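Local structure of HTH-type transcriptional regulator mcbR (Escherichia coli UMEA 3718-1, 4P9F) at residues E87-V91 with R133-Y137; H175-Y179 with E200-N205. The protein represses McbA expression by binding the promoter, so preventing excess colanic acid and mucoid growth, and is important for biofilm formation. One frame throughout, in Å; residues are numbered along the deposited sequence.

Contact 1. Residues E87-V91 with R133-Y137; sequences ELMAV and RLAIY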
ATOM      1  N   GLU A  87      -7.026   8.186  -1.076  1.00 24.07           N
ATOM      2  CA  GLU A  87      -8.093   8.635  -0.189  1.00 21.85           C
ATOM      3  C   GLU A  87      -9.231   9.322  -0.971  1.00 27.44           C
ATOM      4  O   GLU A  87     -10.402   9.141  -0.653  1.00 25.49           O
ATOM      5  CB  GLU A  87      -7.520   9.567   0.894  1.00 23.15           C
ATOM      6  CG  GLU A  87      -6.577   8.818   1.879  1.00 21.92           C
ATOM      7  CD  GLU A  87      -6.185   9.650   3.104  1.00 30.29           C
ATOM      8  OE1 GLU A  87      -7.062  10.292   3.716  1.00 31.76           O
ATOM      9  OE2 GLU A  87      -5.000   9.669   3.443  1.00 27.82           O
ATOM     10  N   LEU A  88      -8.879  10.067  -2.016  1.00 26.30           N
ATOM     11  CA  LEU A  88      -9.879  10.676  -2.877  1.00 27.74           C
ATOM     12  C   LEU A  88     -10.652   9.595  -3.635  1.00 33.77           C
ATOM     13  O   LEU A  88     -11.855   9.719  -3.869  1.00 31.69           O
ATOM     14  CB  LEU A  88      -9.225  11.654  -3.853  1.00 24.48           C
ATOM     15  CG  LEU A  88      -8.671  12.939  -3.217  1.00 34.77           C
ATOM     16  CD1 LEU A  88      -8.210  13.928  -4.282  1.00 29.91           C
ATOM     17  CD2 LEU A  88      -9.697  13.565  -2.311  1.00 35.93           C
HETATM   18  N   MSE A  89      -9.954   8.535  -4.023  1.00 31.32           N
HETATM   19  CA  MSE A  89     -10.608   7.397  -4.672  1.00 36.46           C
HETATM   20  C   MSE A  89     -11.554   6.704  -3.702  1.00 36.30           C
HETATM   21  O   MSE A  89     -12.695   6.375  -4.053  1.00 28.90           O
HETATM   22  CB  MSE A  89      -9.568   6.387  -5.190  1.00 32.09           C
HETATM   23  CG  MSE A  89     -10.161   5.157  -5.878  1.00 33.79           C
HETATM   24 SE   MSE A  89      -8.785   3.764  -6.210  0.76 45.23          SE
HETATM   25  CE  MSE A  89      -7.202   4.894  -6.195  1.00 78.48           C
ATOM     26  N   ALA A  90     -11.070   6.475  -2.484  1.00 23.75           N
ATOM     27  CA  ALA A  90     -11.890   5.867  -1.453  1.00 28.42           C
ATOM     28  C   ALA A  90     -13.143   6.697  -1.171  1.00 34.08           C
ATOM     29  O   ALA A  90     -14.245   6.155  -1.103  1.00 31.24           O
ATOM     30  CB  ALA A  90     -11.078   5.672  -0.154  1.00 23.72           C
ATOM     31  N   VAL A  91     -12.984   8.008  -1.010  1.00 30.34           N
ATOM     32  CA  VAL A  91     -14.144   8.832  -0.642  1.00 28.01           C
ATOM     33  C   VAL A  91     -15.189   8.873  -1.765  1.00 30.84           C
ATOM     34  O   VAL A  91     -16.377   8.870  -1.475  1.00 35.35           O
ATOM     35  CB  VAL A  91     -13.721  10.284  -0.238  1.00 37.18           C
ATOM     36  CG1 VAL A  91     -13.381  11.148  -1.452  1.00 28.46           C
ATOM     37  CG2 VAL A  91     -14.809  10.939   0.585  1.00 41.00           C
ATOM     38  N   ARG A 133     -12.415   9.380   8.989  1.00 27.36           N
ATOM     39  CA  ARG A 133     -12.117   9.140   7.583  1.00 31.75           C
ATOM     40  C   ARG A 133     -12.171   7.646   7.247  1.00 31.29           C
ATOM     41  O   ARG A 133     -12.664   7.254   6.194  1.00 39.59           O
ATOM     42  CB  ARG A 133     -10.747   9.705   7.192  1.00 31.22           C
ATOM     43  CG  ARG A 133     -10.756  11.207   6.844  1.00 34.16           C
ATOM     44  CD  ARG A 133      -9.398  11.613   6.255  1.00 40.86           C
ATOM     45  NE  ARG A 133      -8.683  12.621   7.015  1.00 54.91           N
ATOM     46  CZ  ARG A 133      -7.462  13.034   6.703  1.00 57.54           C
ATOM     47  NH1 ARG A 133      -6.846  12.512   5.651  1.00 49.82           N
ATOM     48  NH2 ARG A 133      -6.856  13.960   7.437  1.00 67.31           N
ATOM     49  N   LEU A 134     -11.703   6.808   8.164  1.00 34.94           N
ATOM     50  CA  LEU A 134     -11.707   5.373   7.918  1.00 35.36           C
ATOM     51  C   LEU A 134     -13.126   4.816   7.841  1.00 36.94           C
ATOM     52  O   LEU A 134     -13.400   3.941   7.029  1.00 36.29           O
ATOM     53  CB  LEU A 134     -10.918   4.647   9.001  1.00 43.86           C
ATOM     54  CG  LEU A 134     -10.431   3.252   8.621  1.00 51.30           C
ATOM     55  CD1 LEU A 134      -9.676   3.294   7.315  1.00 47.78           C
ATOM     56  CD2 LEU A 134      -9.569   2.686   9.724  1.00 55.24           C
ATOM     57  N   ALA A 135     -14.027   5.345   8.667  1.00 31.13           N
ATOM     58  CA  ALA A 135     -15.425   4.960   8.617  1.00 40.53           C
ATOM     59  C   ALA A 135     -16.005   5.273   7.243  1.00 39.59           C
ATOM     60  O   ALA A 135     -16.811   4.506   6.703  1.00 45.27           O
ATOM     61  CB  ALA A 135     -16.227   5.674   9.713  1.00 30.45           C
ATOM     62  N   ILE A 136     -15.605   6.405   6.683  1.00 34.57           N
ATOM     63  CA  ILE A 136     -16.024   6.749   5.336  1.00 36.02           C
ATOM     64  C   ILE A 136     -15.450   5.747   4.342  1.00 40.14           C
ATOM     65  O   ILE A 136     -16.190   5.136   3.562  1.00 35.24           O
ATOM     66  CB  ILE A 136     -15.568   8.177   4.941  1.00 38.33           C
ATOM     67  CG1 ILE A 136     -16.247   9.227   5.836  1.00 35.46           C
ATOM     68  CG2 ILE A 136     -15.891   8.455   3.479  1.00 32.73           C
ATOM     69  CD1 ILE A 136     -15.636  10.627   5.701  1.00 34.19           C
ATOM     70  N   TYR A 137     -14.129   5.574   4.393  1.00 38.05           N
ATOM     71  CA  TYR A 137     -13.418   4.789   3.389  1.00 38.95           C
ATOM     72  C   TYR A 137     -13.898   3.352   3.341  1.00 37.51           C
ATOM     73  O   TYR A 137     -13.953   2.761   2.264  1.00 33.67           O
ATOM     74  CB  TYR A 137     -11.909   4.819   3.638  1.00 32.96           C
ATOM     75  CG  TYR A 137     -11.302   6.198   3.609  1.00 34.09           C
ATOM     76  CD1 TYR A 137     -11.965   7.265   3.013  1.00 34.89           C
ATOM     77  CD2 TYR A 137     -10.060   6.436   4.184  1.00 29.24           C
ATOM     78  CE1 TYR A 137     -11.409   8.531   2.988  1.00 30.77           C
ATOM     79  CE2 TYR A 137      -9.494   7.694   4.162  1.00 23.64           C
ATOM     80  CZ  TYR A 137     -10.175   8.742   3.564  1.00 24.92           C
ATOM     81  OH  TYR A 137      -9.606  10.004   3.557  1.00 27.40           O
TER

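Contact 2. Residues H175-Y179 with E200-N205; sequences HIENY and EIMQQN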
ATOM      1  N   HIS A 175     -10.525  24.443  11.771  1.00 52.44           N
ATOM      2  CA  HIS A 175     -10.210  23.283  10.939  1.00 43.72           C
ATOM      3  C   HIS A 175     -11.347  22.249  10.908  1.00 44.98           C
ATOM      4  O   HIS A 175     -11.362  21.353  10.064  1.00 41.59           O
ATOM      5  CB  HIS A 175      -8.914  22.633  11.443  1.00 54.43           C
ATOM      6  CG  HIS A 175      -7.684  23.442  11.159  1.00 59.77           C
ATOM      7  ND1 HIS A 175      -7.463  24.680  11.736  1.00 62.77           N
ATOM      8  CD2 HIS A 175      -6.606  23.189  10.390  1.00 60.19           C
ATOM      9  CE1 HIS A 175      -6.311  25.157  11.311  1.00 60.73           C
ATOM     10  NE2 HIS A 175      -5.764  24.277  10.495  1.00 65.91           N
ATOM     11  N   ILE A 176     -12.283  22.349  11.849  1.00 45.73           N
ATOM     12  CA  ILE A 176     -13.379  21.385  11.900  1.00 46.27           C
ATOM     13  C   ILE A 176     -14.484  21.718  10.889  1.00 44.56           C
ATOM     14  O   ILE A 176     -15.308  20.866  10.568  1.00 50.25           O
ATOM     15  CB  ILE A 176     -13.985  21.285  13.315  1.00 51.02           C
ATOM     16  CG1 ILE A 176     -14.820  20.010  13.419  1.00 53.77           C
ATOM     17  CG2 ILE A 176     -14.766  22.551  13.675  1.00 46.63           C
ATOM     18  CD1 ILE A 176     -15.361  19.759  14.777  1.00 63.32           C
ATOM     19  N   GLU A 177     -14.472  22.931  10.349  1.00 42.27           N
ATOM     20  CA  GLU A 177     -15.515  23.330   9.418  1.00 44.30           C
ATOM     21  C   GLU A 177     -15.423  22.512   8.125  1.00 41.99           C
ATOM     22  O   GLU A 177     -16.447  22.141   7.549  1.00 38.07           O
ATOM     23  CB  GLU A 177     -15.441  24.822   9.115  1.00 44.14           C
ATOM     24  CG  GLU A 177     -16.181  25.670  10.125  1.00 47.83           C
ATOM     25  CD  GLU A 177     -17.614  25.202  10.346  1.00 53.20           C
ATOM     26  OE1 GLU A 177     -18.433  25.289   9.407  1.00 54.09           O
ATOM     27  OE2 GLU A 177     -17.918  24.741  11.462  1.00 49.59           O
ATOM     28  N   ASN A 178     -14.205  22.230   7.670  1.00 37.83           N
ATOM     29  CA  ASN A 178     -14.047  21.390   6.490  1.00 34.30           C
ATOM     30  C   ASN A 178     -14.626  19.990   6.677  1.00 31.66           C
ATOM     31  O   ASN A 178     -15.081  19.383   5.706  1.00 34.73           O
ATOM     32  CB  ASN A 178     -12.569  21.295   6.082  1.00 41.79           C
ATOM     33  CG  ASN A 178     -12.099  22.514   5.287  1.00 51.89           C
ATOM     34  OD1 ASN A 178     -12.868  23.119   4.536  1.00 45.45           O
ATOM     35  ND2 ASN A 178     -10.831  22.872   5.444  1.00 55.24           N
ATOM     36  N   TYR A 179     -14.642  19.498   7.914  1.00 31.45           N
ATOM     37  CA  TYR A 179     -15.210  18.184   8.217  1.00 33.22           C
ATOM     38  C   TYR A 179     -16.740  18.237   8.120  1.00 33.14           C
ATOM     39  O   TYR A 179     -17.363  17.327   7.568  1.00 32.90           O
ATOM     40  CB  TYR A 179     -14.772  17.708   9.607  1.00 35.10           C
ATOM     41  CG  TYR A 179     -13.318  17.289   9.687  1.00 41.32           C
ATOM     42  CD1 TYR A 179     -12.317  18.243   9.825  1.00 42.23           C
ATOM     43  CD2 TYR A 179     -12.943  15.954   9.628  1.00 36.64           C
ATOM     44  CE1 TYR A 179     -10.986  17.884   9.894  1.00 36.28           C
ATOM     45  CE2 TYR A 179     -11.599  15.580   9.700  1.00 37.55           C
ATOM     46  CZ  TYR A 179     -10.633  16.559   9.832  1.00 35.77           C
ATOM     47  OH  TYR A 179      -9.294  16.227   9.908  1.00 41.39           O
ATOM     48  N   GLU A 200      -9.141  19.632   0.740  1.00 29.19           N
ATOM     49  CA  GLU A 200      -8.946  20.803   1.593  1.00 34.89           C
ATOM     50  C   GLU A 200      -8.509  20.379   3.000  1.00 31.00           C
ATOM     51  O   GLU A 200      -7.629  20.998   3.606  1.00 32.15           O
ATOM     52  CB  GLU A 200     -10.243  21.635   1.664  1.00 40.13           C
ATOM     53  CG  GLU A 200     -10.592  22.458   0.403  1.00 55.24           C
ATOM     54  CD  GLU A 200      -9.918  23.829   0.346  1.00 63.32           C
ATOM     55  OE1 GLU A 200     -10.141  24.637   1.272  1.00 69.54           O
ATOM     56  OE2 GLU A 200      -9.202  24.121  -0.635  1.00 66.01           O
ATOM     57  N   ILE A 201      -9.135  19.325   3.519  1.00 25.12           N
ATOM     58  CA  ILE A 201      -8.783  18.790   4.842  1.00 24.93           C
ATOM     59  C   ILE A 201      -7.324  18.367   4.870  1.00 35.24           C
ATOM     60  O   ILE A 201      -6.573  18.706   5.793  1.00 29.81           O
ATOM     61  CB  ILE A 201      -9.691  17.593   5.226  1.00 27.74           C
ATOM     62  CG1 ILE A 201     -11.114  18.098   5.523  1.00 30.63           C
ATOM     63  CG2 ILE A 201      -9.134  16.838   6.449  1.00 24.61           C
ATOM     64  CD1 ILE A 201     -12.122  17.006   5.722  1.00 29.51           C
HETATM   65  N   MSE A 202      -6.924  17.632   3.847  1.00 31.51           N
HETATM   66  CA  MSE A 202      -5.567  17.136   3.775  1.00 35.94           C
HETATM   67  C   MSE A 202      -4.582  18.280   3.623  1.00 33.02           C
HETATM   68  O   MSE A 202      -3.567  18.311   4.313  1.00 34.68           O
HETATM   69  CB  MSE A 202      -5.424  16.129   2.629  1.00 34.42           C
HETATM   70  CG  MSE A 202      -6.176  14.799   2.887  1.00 33.25           C
HETATM   71 SE   MSE A 202      -5.789  13.407   1.532  0.75 42.15          SE
HETATM   72  CE  MSE A 202      -6.721  14.141  -0.004  1.00 40.57           C
ATOM     73  N   GLN A 203      -4.896  19.242   2.760  1.00 27.96           N
ATOM     74  CA  GLN A 203      -4.008  20.388   2.550  1.00 31.92           C
ATOM     75  C   GLN A 203      -3.750  21.164   3.841  1.00 29.66           C
ATOM     76  O   GLN A 203      -2.595  21.467   4.173  1.00 29.52           O
ATOM     77  CB  GLN A 203      -4.578  21.340   1.493  1.00 38.03           C
ATOM     78  CG  GLN A 203      -4.329  20.898   0.080  1.00 51.71           C
ATOM     79  CD  GLN A 203      -4.938  21.840  -0.936  1.00 59.43           C
ATOM     80  OE1 GLN A 203      -5.248  22.995  -0.628  1.00 63.66           O
ATOM     81  NE2 GLN A 203      -5.122  21.347  -2.154  1.00 58.40           N
ATOM     82  N   GLN A 204      -4.813  21.459   4.584  1.00 31.72           N
ATOM     83  CA  GLN A 204      -4.651  22.230   5.815  1.00 38.43           C
ATOM     84  C   GLN A 204      -3.914  21.420   6.902  1.00 40.80           C
ATOM     85  O   GLN A 204      -3.121  21.986   7.659  1.00 42.98           O
ATOM     86  CB  GLN A 204      -6.012  22.723   6.332  1.00 40.47           C
ATOM     87  CG  GLN A 204      -6.942  21.633   6.878  1.00 53.37           C
ATOM     88  CD  GLN A 204      -8.296  22.167   7.361  1.00 61.08           C
ATOM     89  OE1 GLN A 204      -8.674  23.303   7.064  1.00 66.76           O
ATOM     90  NE2 GLN A 204      -9.022  21.346   8.118  1.00 59.70           N
ATOM     91  N   ASN A 205      -4.134  20.105   6.962  1.00 40.85           N
ATOM     92  CA  ASN A 205      -3.489  19.288   7.996  1.00 37.64           C
ATOM     93  C   ASN A 205      -1.995  19.094   7.701  1.00 37.21           C
ATOM     94  O   ASN A 205      -1.147  19.145   8.601  1.00 40.49           O
ATOM     95  CB  ASN A 205      -4.201  17.923   8.154  1.00 36.93           C
ATOM     96  CG  ASN A 205      -5.598  18.055   8.777  1.00 47.96           C
ATOM     97  OD1 ASN A 205      -5.956  19.109   9.296  1.00 58.68           O
ATOM     98  ND2 ASN A 205      -6.369  16.975   8.757  1.00 46.28           N
TER
HETATM   99  O   HOH W   1      -3.572  24.951   8.177  1.00 47.60           O

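Contact 1. Residues E87-V91 with R133-Y137
E87 reaches across from helix 73-95 to meet both Y137 and R133 of helix 122-138, and a single carboxylate oxygen takes both bonds. Y137 OH donates to E87 OE1 at 2.6 Å, meeting the OE1 lone pair that points away from the other carboxylate oxygen. R133 NH1 comes to the syn lone pair of the same OE1 at 3.0 Å, forming a salt bridge whose acceptor lies almost in the guanidinium plane. Carboxylate and guanidinium are turned 32° from each other, whereas the carboxylate is steeply turned from the tyrosine ring. E87 gets there with CG anti to its carbonyl carbon (chi1 -67°) and an extended chain beyond, while the arginine, bent at chi3, brings its NH1 round to the glutamate. Nearer the CB end of the same ring, the methyl of A90 packs obliquely against Y137, its CB 3.7 Å from CD1. A90 and Y137 are also where the two backbones run nearest, 5.2 Å between CA atoms, a closeness that the small alanine suits. Beside them the CG2 methyls of V91 and I136 meet at 4.0 Å, the two side chains lying alongside and pointing the same way. The helix segments are inclined at 59° to one another inside the helical bundle of the FCD domain, the ligand-binding fold of this GntR subfamily. OE2 of E87 is taken up by R83 and W153, the latter on helix 143-156. The buried carboxylate is thus gripped through both oxygens, by two arginines, a phenol and an indole N-H; this setting probably keeps it ionised and offsets the positive charge gathered where R83 and R133 come close.

Contact 2. Residues H175-Y179 with E200-N205
N178 lies over the start of the 200-205 segment, its ND2 4.0 Å from CB of E200. I201 follows and packs against N178 and Y179: its CG1 meets N178 CB at 3.6 Å, and its CD1 methyl sits over the face of the Y179 ring, 4.0 Å from the centroid, in a CH-pi contact. With CG2 it also touches the phenol end of that ring, the side chains crossing at about a right angle. This is an interhelical contact of the all-helical FCD domain, where the start of helix 177-187 packs on helix 191-210. Q204 reaches across to H175 and N178 with CG between its backbone N and carbonyl carbon (chi1 70°) and an extended chain, and its NE2 donates to H175 O at 3.0 Å, in the carbonyl plane. Its OE1 accepts a weak bond from N178 ND2. With an alanine in its place, the H175 carbonyl would probably lose this donor and the N178 amide a weak tie on its rotation. The H175 ring lies alongside the glutamine chain, running the opposite way, and a water joins H175 NE2 to Q204 O. N205 ND2 makes a doubtful bond to Y179 OH, a hydroxyl less surely placed.

Both contacts join helices of the FCD domain, their centres about 14 Å apart, but they use different pairs: 73-95 with 122-138 in contact 1, and the start of 177-187 with 191-210 in contact 2. Contact 1 is wholly buried and has a charged pair at its heart, next to apolar packing; contact 2 is only partly buried, and neutral amides, a backbone carbonyl and a bridging water carry its polar part. Methyl groups pack on a tyrosine in each. R133 ties the two together, its guanidinium packing against I201, M202 and N205 as well as belonging to the salt bridge of contact 1. L88 and M202, turned away from their own partner segments, meet each other.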